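Long-range contacts in oxidoreductase, short chain dehydrogenase/reductase family protein (Bifidobacterium adolescentis L2-32, PDB 6OW4), which probably reduces the 20-keto group of steroids as an NADH-dependent 20beta-hydroxysteroid dehydrogenase of the short-chain dehydrogenase/reductase family: residues F[45-50]-F[125-130]; F[178-183]-F[206-211]; F[227-232]-F[282-287]. All blocks are in the same frame, centred on the assembly; numbering follows the deposited sequence.

Contact 1 (F[45-50]-F[125-130]); sequences FVTGAA and AFLNAG. With NAD (nicotinamide-adenine-dinucleotide), chain N.
Thr47 turns its hydroxyl straight into the loop that follows the neighbouring strand. OG1 sits between the backbone N and the carbonyl carbon (chi1 77°), which aims it at two successive amides: Ala129 N donates to Thr47 OG1 over 2.7 Å in a nearly straight bond, while the bond from Asn128 N is bent and weak. Two N-H groups thus grip one buried oxygen and fix the start of the loop that follows strand 125-127 against Thr47.

Behind this clasp the strands run parallel, with Phe126 N bonded to Phe45 O and Thr47 N to Phe126 O. On the sheet face of Phe45 and Ala125, the methyl of Ala125 lies over the phenylalanine ring in a CH-pi contact, CB 4.0 Å from the ring centroid. Leu127 CD2 reaches the same ring obliquely, 3.9 Å from Phe45 CE2. On the other face, Val46 CG1 meets Phe126 CD2 at 3.5 Å.

Toward the cofactor, Asn128 O accepts a hydrogen bond from the ribose O3D of NAD at 2.7 Å. A water that accepts from Asn128 ND2 lies within hydrogen-bonding distance of Gly48 O and the NAD phosphate oxygen O2N, and Asn128 OD1 is bonded to Thr179.

These are the central strands of the Rossmann fold: helix 142-170 covers the Phe45 face, helix 52-63 the Val46 face, and strands 66-72 and 174-179 flank the pair.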
loop_
_atom_site.group_PDB
_atom_site.type_symbol
_atom_site.label_atom_id
_atom_site.label_comp_id
_atom_site.label_asym_id
_atom_site.label_seq_id
_atom_site.Cartn_x
_atom_site.Cartn_y
_atom_site.Cartn_z
ATOM N N PHE F 45 -5.040 3.228 -29.558
ATOM C CA PHE F 45 -6.182 4.163 -29.403
ATOM C C PHE F 45 -6.171 4.784 -28.003
ATOM O O PHE F 45 -5.554 4.224 -27.076
ATOM C CB PHE F 45 -7.501 3.452 -29.716
ATOM C CG PHE F 45 -7.922 2.391 -28.730
ATOM C CD1 PHE F 45 -7.542 1.068 -28.900
ATOM C CD2 PHE F 45 -8.724 2.713 -27.646
ATOM C CE1 PHE F 45 -7.943 0.094 -27.999
ATOM C CE2 PHE F 45 -9.124 1.737 -26.746
ATOM C CZ PHE F 45 -8.733 0.430 -26.923
ATOM N N VAL F 46 -6.839 5.933 -27.884
ATOM C CA VAL F 46 -6.984 6.731 -26.632
ATOM C C VAL F 46 -8.472 7.038 -26.447
ATOM O O VAL F 46 -9.065 7.624 -27.371
ATOM C CB VAL F 46 -6.149 8.025 -26.695
ATOM C CG1 VAL F 46 -6.370 8.894 -25.467
ATOM C CG2 VAL F 46 -4.667 7.737 -26.897
ATOM N N THR F 47 -9.045 6.650 -25.304
ATOM C CA THR F 47 -10.467 6.901 -24.947
ATOM C C THR F 47 -10.537 8.218 -24.172
ATOM O O THR F 47 -9.510 8.602 -23.584
ATOM C CB THR F 47 -11.071 5.730 -24.161
ATOM O OG1 THR F 47 -10.606 5.795 -22.813
ATOM C CG2 THR F 47 -10.729 4.384 -24.761
ATOM N N GLY F 48 -11.696 8.880 -24.188
ATOM C CA GLY F 48 -11.874 10.238 -23.641
ATOM C C GLY F 48 -10.923 11.225 -24.300
ATOM O O GLY F 48 -10.445 12.138 -23.599
ATOM N N ALA F 49 -10.674 11.055 -25.605
ATOM C CA ALA F 49 -9.627 11.759 -26.385
ATOM C C ALA F 49 -10.110 13.140 -26.849
ATOM O O ALA F 49 -9.362 13.793 -27.604
ATOM C CB ALA F 49 -9.200 10.909 -27.557
ATOM N N ALA F 50 -11.308 13.568 -26.434
ATOM C CA ALA F 50 -11.817 14.949 -26.607
ATOM C C ALA F 50 -11.361 15.805 -25.419
ATOM O O ALA F 50 -11.080 17.000 -25.630
ATOM C CB ALA F 50 -13.320 14.948 -26.748
ATOM N N ALA F 125 -3.105 0.880 -25.700
ATOM C CA ALA F 125 -4.452 1.429 -25.425
ATOM C C ALA F 125 -4.383 2.301 -24.170
ATOM O O ALA F 125 -3.942 1.794 -23.122
ATOM C CB ALA F 125 -5.449 0.307 -25.274
ATOM N N PHE F 126 -4.772 3.572 -24.290
ATOM C CA PHE F 126 -4.922 4.516 -23.156
ATOM C C PHE F 126 -6.413 4.633 -22.827
ATOM O O PHE F 126 -7.131 5.407 -23.490
ATOM C CB PHE F 126 -4.269 5.865 -23.471
ATOM C CG PHE F 126 -4.297 6.857 -22.335
ATOM C CD1 PHE F 126 -4.160 6.444 -21.017
ATOM C CD2 PHE F 126 -4.443 8.213 -22.584
ATOM C CE1 PHE F 126 -4.185 7.361 -19.979
ATOM C CE2 PHE F 126 -4.464 9.130 -21.544
ATOM C CZ PHE F 126 -4.337 8.702 -20.244
ATOM N N LEU F 127 -6.853 3.868 -21.827
ATOM C CA LEU F 127 -8.279 3.706 -21.441
ATOM C C LEU F 127 -8.611 4.781 -20.400
ATOM O O LEU F 127 -8.668 4.465 -19.195
ATOM C CB LEU F 127 -8.471 2.276 -20.928
ATOM C CG LEU F 127 -7.900 1.200 -21.853
ATOM C CD1 LEU F 127 -7.519 -0.049 -21.081
ATOM C CD2 LEU F 127 -8.872 0.871 -22.971
ATOM N N ASN F 128 -8.809 6.008 -20.887
ATOM C CA ASN F 128 -8.818 7.269 -20.099
ATOM C C ASN F 128 -10.261 7.715 -19.823
ATOM O O ASN F 128 -10.474 8.400 -18.805
ATOM C CB ASN F 128 -8.002 8.343 -20.825
ATOM C CG ASN F 128 -8.131 9.721 -20.212
ATOM O OD1 ASN F 128 -7.626 9.965 -19.119
ATOM N ND2 ASN F 128 -8.792 10.627 -20.917
ATOM N N ALA F 129 -11.213 7.351 -20.688
ATOM C CA ALA F 129 -12.646 7.708 -20.553
ATOM C C ALA F 129 -13.097 7.490 -19.104
ATOM O O ALA F 129 -12.890 6.380 -18.574
ATOM C CB ALA F 129 -13.484 6.899 -21.512
ATOM N N GLY F 130 -13.669 8.528 -18.489
ATOM C CA GLY F 130 -14.231 8.497 -17.125
ATOM C C GLY F 130 -15.069 9.733 -16.856
ATOM O O GLY F 130 -15.064 10.642 -17.711
HETATM P PA NAD N . -12.753 15.180 -19.198
HETATM O O1A NAD N . -14.117 15.136 -18.590
HETATM O O2A NAD N . -12.729 16.195 -20.350
HETATM O O5B NAD N . -12.323 13.758 -19.766
HETATM C C5B NAD N . -13.215 12.645 -19.702
HETATM C C4B NAD N . -13.537 12.211 -21.160
HETATM O O4B NAD N . -14.193 10.792 -21.086
HETATM C C3B NAD N . -14.361 12.986 -21.730
HETATM O O3B NAD N . -13.875 13.440 -23.044
HETATM C C2B NAD N . -15.764 12.119 -21.944
HETATM O O2B NAD N . -16.431 12.537 -23.171
HETATM C C1B NAD N . -15.416 10.897 -22.004
HETATM N N9A NAD N . -16.526 10.035 -21.485
HETATM C C8A NAD N . -17.281 9.946 -20.366
HETATM N N7A NAD N . -18.157 8.922 -20.528
HETATM C C5A NAD N . -17.942 8.382 -21.745
HETATM C C6A NAD N . -18.564 7.313 -22.404
HETATM N N6A NAD N . -19.616 6.398 -22.100
HETATM N N1A NAD N . -18.157 6.957 -23.645
HETATM C C2A NAD N . -17.138 7.641 -24.263
HETATM N N3A NAD N . -16.520 8.702 -23.611
HETATM C C4A NAD N . -16.931 9.064 -22.351
HETATM O O3 NAD N . -11.675 15.636 -18.040
HETATM P PN NAD N . -10.238 14.937 -17.831
HETATM O O1N NAD N . -9.502 15.683 -16.754
HETATM O O2N NAD N . -9.450 14.999 -19.141
HETATM O O5D NAD N . -10.454 13.431 -17.352
HETATM C C5D NAD N . -9.908 12.342 -18.082
HETATM C C4D NAD N . -9.743 11.123 -17.137
HETATM O O4D NAD N . -8.890 11.411 -16.192
HETATM C C3D NAD N . -11.052 10.786 -16.449
HETATM O O3D NAD N . -11.247 9.430 -16.456
HETATM C C2D NAD N . -10.868 11.309 -14.993
HETATM O O2D NAD N . -11.743 10.503 -14.097
HETATM C C1D NAD N . -9.610 11.142 -14.766
HETATM N N1N NAD N . -9.035 12.054 -13.772
HETATM C C2N NAD N . -8.901 13.410 -14.044
HETATM C C3N NAD N . -8.347 14.273 -13.086
HETATM C C7N NAD N . -8.199 15.788 -13.370
HETATM O O7N NAD N . -8.238 16.580 -12.446
HETATM N N7N NAD N . -8.014 16.274 -14.693
HETATM C C4N NAD N . -7.926 13.770 -11.870
HETATM C C5N NAD N . -8.052 12.418 -11.595
HETATM C C6N NAD N . -8.602 11.562 -12.559
HETATM O O HOH W 1 -9.802 13.241 -21.102
#

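Contact 2 (F[178-183]-F[206-211]); sequences FTAALS and AIMEHS. Unlike the reference sequence in segment 178-183: Ala181 (reference Ser). With NAD (nicotinamide-adenine-dinucleotide), chain N.
Phe178 drives its side chain from the parallel sheet of the Rossmann fold into helix 198-217, the helix that in this enzyme also carries the NAD-binding residues Tyr200 and Lys204. CG stands anti to the carbonyl carbon (chi1 -63°), and the ring enters a site framed by Ile207 and, one turn on, His210 and Ser211. Ile207 CG2 presses on the root of the side chain, 3.6 Å from Phe178 CB. Farther out, Ser211 OG comes within 3.7 Å of Phe178 CD1, although its hydrogen-bonding partner is Ser225. At the far end Phe178 CE2 lies near the plane of the His210 imidazole, at its edge, with the two ring planes nearly perpendicular at 88°. That imidazole is held from outside as well, its ND1 bonded to Asn198 of a second subunit. An alanine in place of Phe178 would probably open a gap between strand and helix, leaving the His210 edge and Ser211 without the ring beside them, while Ile207 CG2 would keep only its touch on CB.

Thr179 points the opposite way, away from the helix: its CG2 touches the ribose oxygen O4D of NAD at 3.3 Å. Its carbonyl oxygen accepts from Lys204 NZ. Where the strand gives way to loop, Ala180 turns back toward the helix, and the nearest touch there is Ala180 CB to Met208 CG at 3.7 Å. Next comes Ala181, a serine in the reference sequence, whose methyl faces the nicotinamide, CB 3.7 Å from NAD C5N.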
loop_
_atom_site.group_PDB
_atom_site.type_symbol
_atom_site.label_atom_id
_atom_site.label_comp_id
_atom_site.label_asym_id
_atom_site.label_seq_id
_atom_site.Cartn_x
_atom_site.Cartn_y
_atom_site.Cartn_z
ATOM N N PHE F 178 -4.381 2.427 -17.980
ATOM C CA PHE F 178 -5.698 2.785 -17.400
ATOM C C PHE F 178 -5.530 4.052 -16.559
ATOM O O PHE F 178 -4.637 4.071 -15.698
ATOM C CB PHE F 178 -6.237 1.639 -16.541
ATOM C CG PHE F 178 -6.519 0.349 -17.270
ATOM C CD1 PHE F 178 -5.488 -0.490 -17.667
ATOM C CD2 PHE F 178 -7.822 -0.048 -17.523
ATOM C CE1 PHE F 178 -5.756 -1.684 -18.322
ATOM C CE2 PHE F 178 -8.090 -1.244 -18.172
ATOM C CZ PHE F 178 -7.055 -2.058 -18.574
ATOM N N THR F 179 -6.351 5.076 -16.801
ATOM C CA THR F 179 -6.404 6.303 -15.963
ATOM C C THR F 179 -7.189 5.984 -14.686
ATOM O O THR F 179 -8.411 5.759 -14.783
ATOM C CB THR F 179 -7.005 7.492 -16.723
ATOM O OG1 THR F 179 -6.319 7.626 -17.966
ATOM C CG2 THR F 179 -6.897 8.789 -15.953
ATOM N N ALA F 180 -6.498 5.933 -13.544
ATOM C CA ALA F 180 -7.092 5.810 -12.192
ATOM C C ALA F 180 -7.264 7.221 -11.615
ATOM O O ALA F 180 -7.601 8.133 -12.396
ATOM C CB ALA F 180 -6.227 4.925 -11.326
ATOM N N ALA F 181 -7.062 7.386 -10.304
ATOM C CA ALA F 181 -7.048 8.689 -9.598
ATOM C C ALA F 181 -6.580 8.477 -8.155
ATOM O O ALA F 181 -6.524 7.308 -7.712
ATOM C CB ALA F 181 -8.415 9.328 -9.633
ATOM N N LEU F 182 -6.267 9.571 -7.456
ATOM C CA LEU F 182 -5.925 9.565 -6.007
ATOM C C LEU F 182 -7.190 9.325 -5.179
ATOM O O LEU F 182 -7.051 8.884 -4.023
ATOM C CB LEU F 182 -5.265 10.892 -5.625
ATOM C CG LEU F 182 -3.764 10.979 -5.887
ATOM C CD1 LEU F 182 -3.271 12.382 -5.593
ATOM C CD2 LEU F 182 -2.992 9.958 -5.058
ATOM N N SER F 183 -8.368 9.611 -5.750
ATOM C CA SER F 183 -9.702 9.237 -5.207
ATOM C C SER F 183 -9.767 7.716 -5.010
ATOM O O SER F 183 -10.478 7.273 -4.087
ATOM C CB SER F 183 -10.807 9.727 -6.102
ATOM O OG SER F 183 -10.656 11.111 -6.377
ATOM N N ALA F 206 -11.031 0.048 -8.265
ATOM C CA ALA F 206 -11.416 -1.192 -8.979
ATOM C C ALA F 206 -10.604 -1.308 -10.272
ATOM O O ALA F 206 -10.078 -2.403 -10.541
ATOM C CB ALA F 206 -12.898 -1.199 -9.257
ATOM N N ILE F 207 -10.515 -0.213 -11.033
ATOM C CA ILE F 207 -9.711 -0.110 -12.288
ATOM C C ILE F 207 -8.262 -0.503 -11.976
ATOM O O ILE F 207 -7.672 -1.245 -12.782
ATOM C CB ILE F 207 -9.818 1.302 -12.903
ATOM C CG1 ILE F 207 -11.195 1.535 -13.529
ATOM C CG2 ILE F 207 -8.704 1.549 -13.911
ATOM C CD1 ILE F 207 -11.517 2.987 -13.786
ATOM N N MET F 208 -7.725 -0.030 -10.847
ATOM C CA MET F 208 -6.325 -0.292 -10.413
ATOM C C MET F 208 -6.094 -1.800 -10.257
ATOM O O MET F 208 -5.155 -2.315 -10.891
ATOM C CB MET F 208 -6.003 0.417 -9.092
ATOM C CG MET F 208 -5.599 1.872 -9.268
ATOM S SD MET F 208 -5.067 2.646 -7.715
ATOM C CE MET F 208 -3.598 1.679 -7.366
ATOM N N GLU F 209 -6.918 -2.481 -9.455
ATOM C CA GLU F 209 -6.767 -3.930 -9.147
ATOM C C GLU F 209 -7.147 -4.769 -10.375
ATOM O O GLU F 209 -6.681 -5.924 -10.462
ATOM C CB GLU F 209 -7.601 -4.310 -7.920
ATOM C CG GLU F 209 -7.352 -5.724 -7.422
ATOM C CD GLU F 209 -5.898 -6.076 -7.147
ATOM O OE1 GLU F 209 -5.151 -5.189 -6.695
ATOM O OE2 GLU F 209 -5.512 -7.238 -7.391
ATOM N N HIS F 210 -7.956 -4.219 -11.287
ATOM C CA HIS F 210 -8.285 -4.839 -12.601
ATOM C C HIS F 210 -7.021 -4.870 -13.469
ATOM O O HIS F 210 -6.688 -5.952 -13.991
ATOM C CB HIS F 210 -9.456 -4.106 -13.277
ATOM C CG HIS F 210 -9.687 -4.504 -14.697
ATOM N ND1 HIS F 210 -9.977 -5.804 -15.063
ATOM C CD2 HIS F 210 -9.682 -3.783 -15.840
ATOM C CE1 HIS F 210 -10.139 -5.867 -16.369
ATOM N NE2 HIS F 210 -9.962 -4.639 -16.870
ATOM N N SER F 211 -6.341 -3.726 -13.604
ATOM C CA SER F 211 -5.068 -3.568 -14.356
ATOM C C SER F 211 -4.022 -4.541 -13.801
ATOM O O SER F 211 -3.343 -5.202 -14.607
ATOM C CB SER F 211 -4.579 -2.138 -14.309
ATOM O OG SER F 211 -3.364 -1.991 -15.032
HETATM P PA NAD N . -12.753 15.180 -19.198
HETATM O O1A NAD N . -14.117 15.136 -18.590
HETATM O O2A NAD N . -12.729 16.195 -20.350
HETATM O O5B NAD N . -12.323 13.758 -19.766
HETATM C C5B NAD N . -13.215 12.645 -19.702
HETATM C C4B NAD N . -13.537 12.211 -21.160
HETATM O O4B NAD N . -14.193 10.792 -21.086
HETATM C C3B NAD N . -14.361 12.986 -21.730
HETATM O O3B NAD N . -13.875 13.440 -23.044
HETATM C C2B NAD N . -15.764 12.119 -21.944
HETATM O O2B NAD N . -16.431 12.537 -23.171
HETATM C C1B NAD N . -15.416 10.897 -22.004
HETATM N N9A NAD N . -16.526 10.035 -21.485
HETATM C C8A NAD N . -17.281 9.946 -20.366
HETATM N N7A NAD N . -18.157 8.922 -20.528
HETATM C C5A NAD N . -17.942 8.382 -21.745
HETATM C C6A NAD N . -18.564 7.313 -22.404
HETATM N N6A NAD N . -19.616 6.398 -22.100
HETATM N N1A NAD N . -18.157 6.957 -23.645
HETATM C C2A NAD N . -17.138 7.641 -24.263
HETATM N N3A NAD N . -16.520 8.702 -23.611
HETATM C C4A NAD N . -16.931 9.064 -22.351
HETATM O O3 NAD N . -11.675 15.636 -18.040
HETATM P PN NAD N . -10.238 14.937 -17.831
HETATM O O1N NAD N . -9.502 15.683 -16.754
HETATM O O2N NAD N . -9.450 14.999 -19.141
HETATM O O5D NAD N . -10.454 13.431 -17.352
HETATM C C5D NAD N . -9.908 12.342 -18.082
HETATM C C4D NAD N . -9.743 11.123 -17.137
HETATM O O4D NAD N . -8.890 11.411 -16.192
HETATM C C3D NAD N . -11.052 10.786 -16.449
HETATM O O3D NAD N . -11.247 9.430 -16.456
HETATM C C2D NAD N . -10.868 11.309 -14.993
HETATM O O2D NAD N . -11.743 10.503 -14.097
HETATM C C1D NAD N . -9.610 11.142 -14.766
HETATM N N1N NAD N . -9.035 12.054 -13.772
HETATM C C2N NAD N . -8.901 13.410 -14.044
HETATM C C3N NAD N . -8.347 14.273 -13.086
HETATM C C7N NAD N . -8.199 15.788 -13.370
HETATM O O7N NAD N . -8.238 16.580 -12.446
HETATM N N7N NAD N . -8.014 16.274 -14.693
HETATM C C4N NAD N . -7.926 13.770 -11.870
HETATM C C5N NAD N . -8.052 12.418 -11.595
HETATM C C6N NAD N . -8.602 11.562 -12.559
#

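Contact 3 (F[227-232]-F[282-287]); sequences TISPGY and GTDIRV. With NAD (nicotinamide-adenine-dinucleotide), chain N.
The last two strands of the Rossmann-fold sheet meet here, 227-230 and 284-287, the latter at the edge of the sheet within this chain. They run parallel with a crossing angle of -21°. Backbone bonds pass from Thr227 N to Thr283 O, from Ile285 N to Thr227 O, from Ser229 N to Ile285 O and from Val287 N to Ser229 O. Gly231 N adds one more, donating to Val287 O just past the strand.

The polar side-chain contacts converge on one oxygen, Asp284 OD1. With CG anti to the backbone N (chi1 179°), the carboxylate of Asp284 leans over the neighbouring strand, where two hydroxyls donate to it. Thr227 OG1 comes to OD1 at 2.6 Å on the anti side, and Ser229 OG to the same oxygen at 2.7 Å on the syn side. Both approach from the same face of the carboxylate plane, a double grip that should steady the acid and probably favours its charged form. Met208 and His185 pack beside it on this face.

The opposite face is apolar: Ile228 and Val287 lie side by side, their CG2 atoms 4.0 Å apart, under helix 262-273. At the edge, Ile285 packs on Ile285 of a third subunit.

At the strand's end Pro230 and Gly231 border the nicotinamide, with Gly231 O 3.4 Å from NAD C4N. A Pro-Gly motif at the end of the sixth strand, bordering the nicotinamide, is characteristic of the short-chain dehydrogenase/reductase fold.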
loop_
_atom_site.group_PDB
_atom_site.type_symbol
_atom_site.label_atom_id
_atom_site.label_comp_id
_atom_site.label_asym_id
_atom_site.label_seq_id
_atom_site.Cartn_x
_atom_site.Cartn_y
_atom_site.Cartn_z
ATOM N N THR F 227 -1.403 1.594 -14.402
ATOM C CA THR F 227 -2.337 2.715 -14.136
ATOM C C THR F 227 -1.550 4.007 -13.911
ATOM O O THR F 227 -0.407 3.938 -13.420
ATOM C CB THR F 227 -3.232 2.419 -12.930
ATOM O OG1 THR F 227 -2.380 2.181 -11.810
ATOM C CG2 THR F 227 -4.136 1.229 -13.154
ATOM N N ILE F 228 -2.161 5.134 -14.273
ATOM C CA ILE F 228 -1.705 6.507 -13.924
ATOM C C ILE F 228 -2.754 7.101 -12.982
ATOM O O ILE F 228 -3.939 7.112 -13.358
ATOM C CB ILE F 228 -1.502 7.352 -15.197
ATOM C CG1 ILE F 228 -0.497 6.688 -16.143
ATOM C CG2 ILE F 228 -1.092 8.777 -14.849
ATOM C CD1 ILE F 228 -0.383 7.362 -17.489
ATOM N N SER F 229 -2.329 7.540 -11.795
ATOM C CA SER F 229 -3.193 8.143 -10.748
ATOM C C SER F 229 -2.900 9.636 -10.656
ATOM O O SER F 229 -2.211 10.077 -9.736
ATOM C CB SER F 229 -2.991 7.453 -9.428
ATOM O OG SER F 229 -3.435 6.108 -9.498
ATOM N N PRO F 230 -3.403 10.461 -11.604
ATOM C CA PRO F 230 -3.155 11.899 -11.567
ATOM C C PRO F 230 -3.804 12.535 -10.330
ATOM O O PRO F 230 -4.844 12.063 -9.906
ATOM C CB PRO F 230 -3.787 12.427 -12.864
ATOM C CG PRO F 230 -4.822 11.388 -13.228
ATOM C CD PRO F 230 -4.254 10.072 -12.740
ATOM N N GLY F 231 -3.157 13.560 -9.772
ATOM C CA GLY F 231 -3.734 14.424 -8.725
ATOM C C GLY F 231 -4.606 15.493 -9.352
ATOM O O GLY F 231 -5.296 15.184 -10.340
ATOM N N TYR F 232 -4.572 16.713 -8.812
ATOM C CA TYR F 232 -5.275 17.891 -9.378
ATOM C C TYR F 232 -4.546 18.320 -10.658
ATOM O O TYR F 232 -3.433 18.869 -10.556
ATOM C CB TYR F 232 -5.363 19.014 -8.343
ATOM C CG TYR F 232 -6.208 18.682 -7.138
ATOM C CD1 TYR F 232 -7.562 18.414 -7.267
ATOM C CD2 TYR F 232 -5.660 18.638 -5.866
ATOM C CE1 TYR F 232 -8.347 18.108 -6.167
ATOM C CE2 TYR F 232 -6.431 18.336 -4.755
ATOM C CZ TYR F 232 -7.781 18.070 -4.905
ATOM O OH TYR F 232 -8.549 17.772 -3.815
ATOM N N GLY F 282 1.700 -4.063 -13.906
ATOM C CA GLY F 282 0.885 -4.349 -12.711
ATOM C C GLY F 282 1.176 -3.393 -11.566
ATOM O O GLY F 282 0.959 -3.788 -10.405
ATOM N N THR F 283 1.635 -2.176 -11.875
ATOM C CA THR F 283 1.917 -1.110 -10.876
ATOM C C THR F 283 1.210 0.188 -11.282
ATOM O O THR F 283 0.601 0.230 -12.368
ATOM C CB THR F 283 3.425 -0.906 -10.682
ATOM O OG1 THR F 283 3.590 -0.071 -9.537
ATOM C CG2 THR F 283 4.114 -0.286 -11.879
ATOM N N ASP F 284 1.297 1.199 -10.415
ATOM C CA ASP F 284 0.664 2.530 -10.585
ATOM C C ASP F 284 1.756 3.602 -10.554
ATOM O O ASP F 284 2.707 3.453 -9.768
ATOM C CB ASP F 284 -0.361 2.789 -9.481
ATOM C CG ASP F 284 -1.029 4.148 -9.583
ATOM O OD1 ASP F 284 -1.622 4.431 -10.646
ATOM O OD2 ASP F 284 -0.938 4.918 -8.606
ATOM N N ILE F 285 1.613 4.643 -11.374
ATOM C CA ILE F 285 2.470 5.863 -11.328
ATOM C C ILE F 285 1.572 7.047 -10.954
ATOM O O ILE F 285 0.730 7.444 -11.786
ATOM C CB ILE F 285 3.227 6.066 -12.657
ATOM C CG1 ILE F 285 3.998 4.800 -13.047
ATOM C CG2 ILE F 285 4.132 7.289 -12.577
ATOM C CD1 ILE F 285 4.944 4.964 -14.218
ATOM N N ARG F 286 1.731 7.558 -9.730
ATOM C CA ARG F 286 1.013 8.757 -9.225
ATOM C C ARG F 286 1.694 10.004 -9.797
ATOM O O ARG F 286 2.933 10.094 -9.712
ATOM C CB ARG F 286 0.999 8.775 -7.694
ATOM C CG ARG F 286 0.355 7.541 -7.077
ATOM C CD ARG F 286 0.208 7.620 -5.570
ATOM N NE ARG F 286 0.076 6.291 -4.985
ATOM C CZ ARG F 286 -0.222 6.041 -3.712
ATOM N NH1 ARG F 286 -0.433 7.035 -2.866
ATOM N NH2 ARG F 286 -0.314 4.794 -3.287
ATOM N N VAL F 287 0.903 10.913 -10.372
ATOM C CA VAL F 287 1.365 12.214 -10.939
ATOM C C VAL F 287 0.539 13.319 -10.271
ATOM O O VAL F 287 -0.401 13.824 -10.912
ATOM C CB VAL F 287 1.242 12.222 -12.475
ATOM C CG1 VAL F 287 1.926 13.429 -13.094
ATOM C CG2 VAL F 287 1.785 10.938 -13.088
HETATM P PA NAD N . -12.753 15.180 -19.198
HETATM O O1A NAD N . -14.117 15.136 -18.590
HETATM O O2A NAD N . -12.729 16.195 -20.350
HETATM O O5B NAD N . -12.323 13.758 -19.766
HETATM C C5B NAD N . -13.215 12.645 -19.702
HETATM C C4B NAD N . -13.537 12.211 -21.160
HETATM O O4B NAD N . -14.193 10.792 -21.086
HETATM C C3B NAD N . -14.361 12.986 -21.730
HETATM O O3B NAD N . -13.875 13.440 -23.044
HETATM C C2B NAD N . -15.764 12.119 -21.944
HETATM O O2B NAD N . -16.431 12.537 -23.171
HETATM C C1B NAD N . -15.416 10.897 -22.004
HETATM N N9A NAD N . -16.526 10.035 -21.485
HETATM C C8A NAD N . -17.281 9.946 -20.366
HETATM N N7A NAD N . -18.157 8.922 -20.528
HETATM C C5A NAD N . -17.942 8.382 -21.745
HETATM C C6A NAD N . -18.564 7.313 -22.404
HETATM N N6A NAD N . -19.616 6.398 -22.100
HETATM N N1A NAD N . -18.157 6.957 -23.645
HETATM C C2A NAD N . -17.138 7.641 -24.263
HETATM N N3A NAD N . -16.520 8.702 -23.611
HETATM C C4A NAD N . -16.931 9.064 -22.351
HETATM O O3 NAD N . -11.675 15.636 -18.040
HETATM P PN NAD N . -10.238 14.937 -17.831
HETATM O O1N NAD N . -9.502 15.683 -16.754
HETATM O O2N NAD N . -9.450 14.999 -19.141
HETATM O O5D NAD N . -10.454 13.431 -17.352
HETATM C C5D NAD N . -9.908 12.342 -18.082
HETATM C C4D NAD N . -9.743 11.123 -17.137
HETATM O O4D NAD N . -8.890 11.411 -16.192
HETATM C C3D NAD N . -11.052 10.786 -16.449
HETATM O O3D NAD N . -11.247 9.430 -16.456
HETATM C C2D NAD N . -10.868 11.309 -14.993
HETATM O O2D NAD N . -11.743 10.503 -14.097
HETATM C C1D NAD N . -9.610 11.142 -14.766
HETATM N N1N NAD N . -9.035 12.054 -13.772
HETATM C C2N NAD N . -8.901 13.410 -14.044
HETATM C C3N NAD N . -8.347 14.273 -13.086
HETATM C C7N NAD N . -8.199 15.788 -13.370
HETATM O O7N NAD N . -8.238 16.580 -12.446
HETATM N N7N NAD N . -8.014 16.274 -14.693
HETATM C C4N NAD N . -7.926 13.770 -11.870
HETATM C C5N NAD N . -8.052 12.418 -11.595
HETATM C C6N NAD N . -8.602 11.562 -12.559
#

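Overall arrangement
From the N terminus, contact 1 comes first: 45-50 joins 125-130 and closes a long excursion that includes strands 66-72 and 96-99 and helices 52-63, 77-91 and 105-119. Contact 2 then closes a shorter loop from strand 174-179 into helix 198-217, and contact 3 spans the excursion from 227-232 to 282-287 that holds helices 244-250 and 262-273. The three lie in series, none nested or crossed. They are tied strand to strand across the same sheet: Asn128 of contact 1 bonds to Thr179 of contact 2, and Ala180 N of contact 2 probably bonds to Ile228 O of contact 3. All three touch NAD.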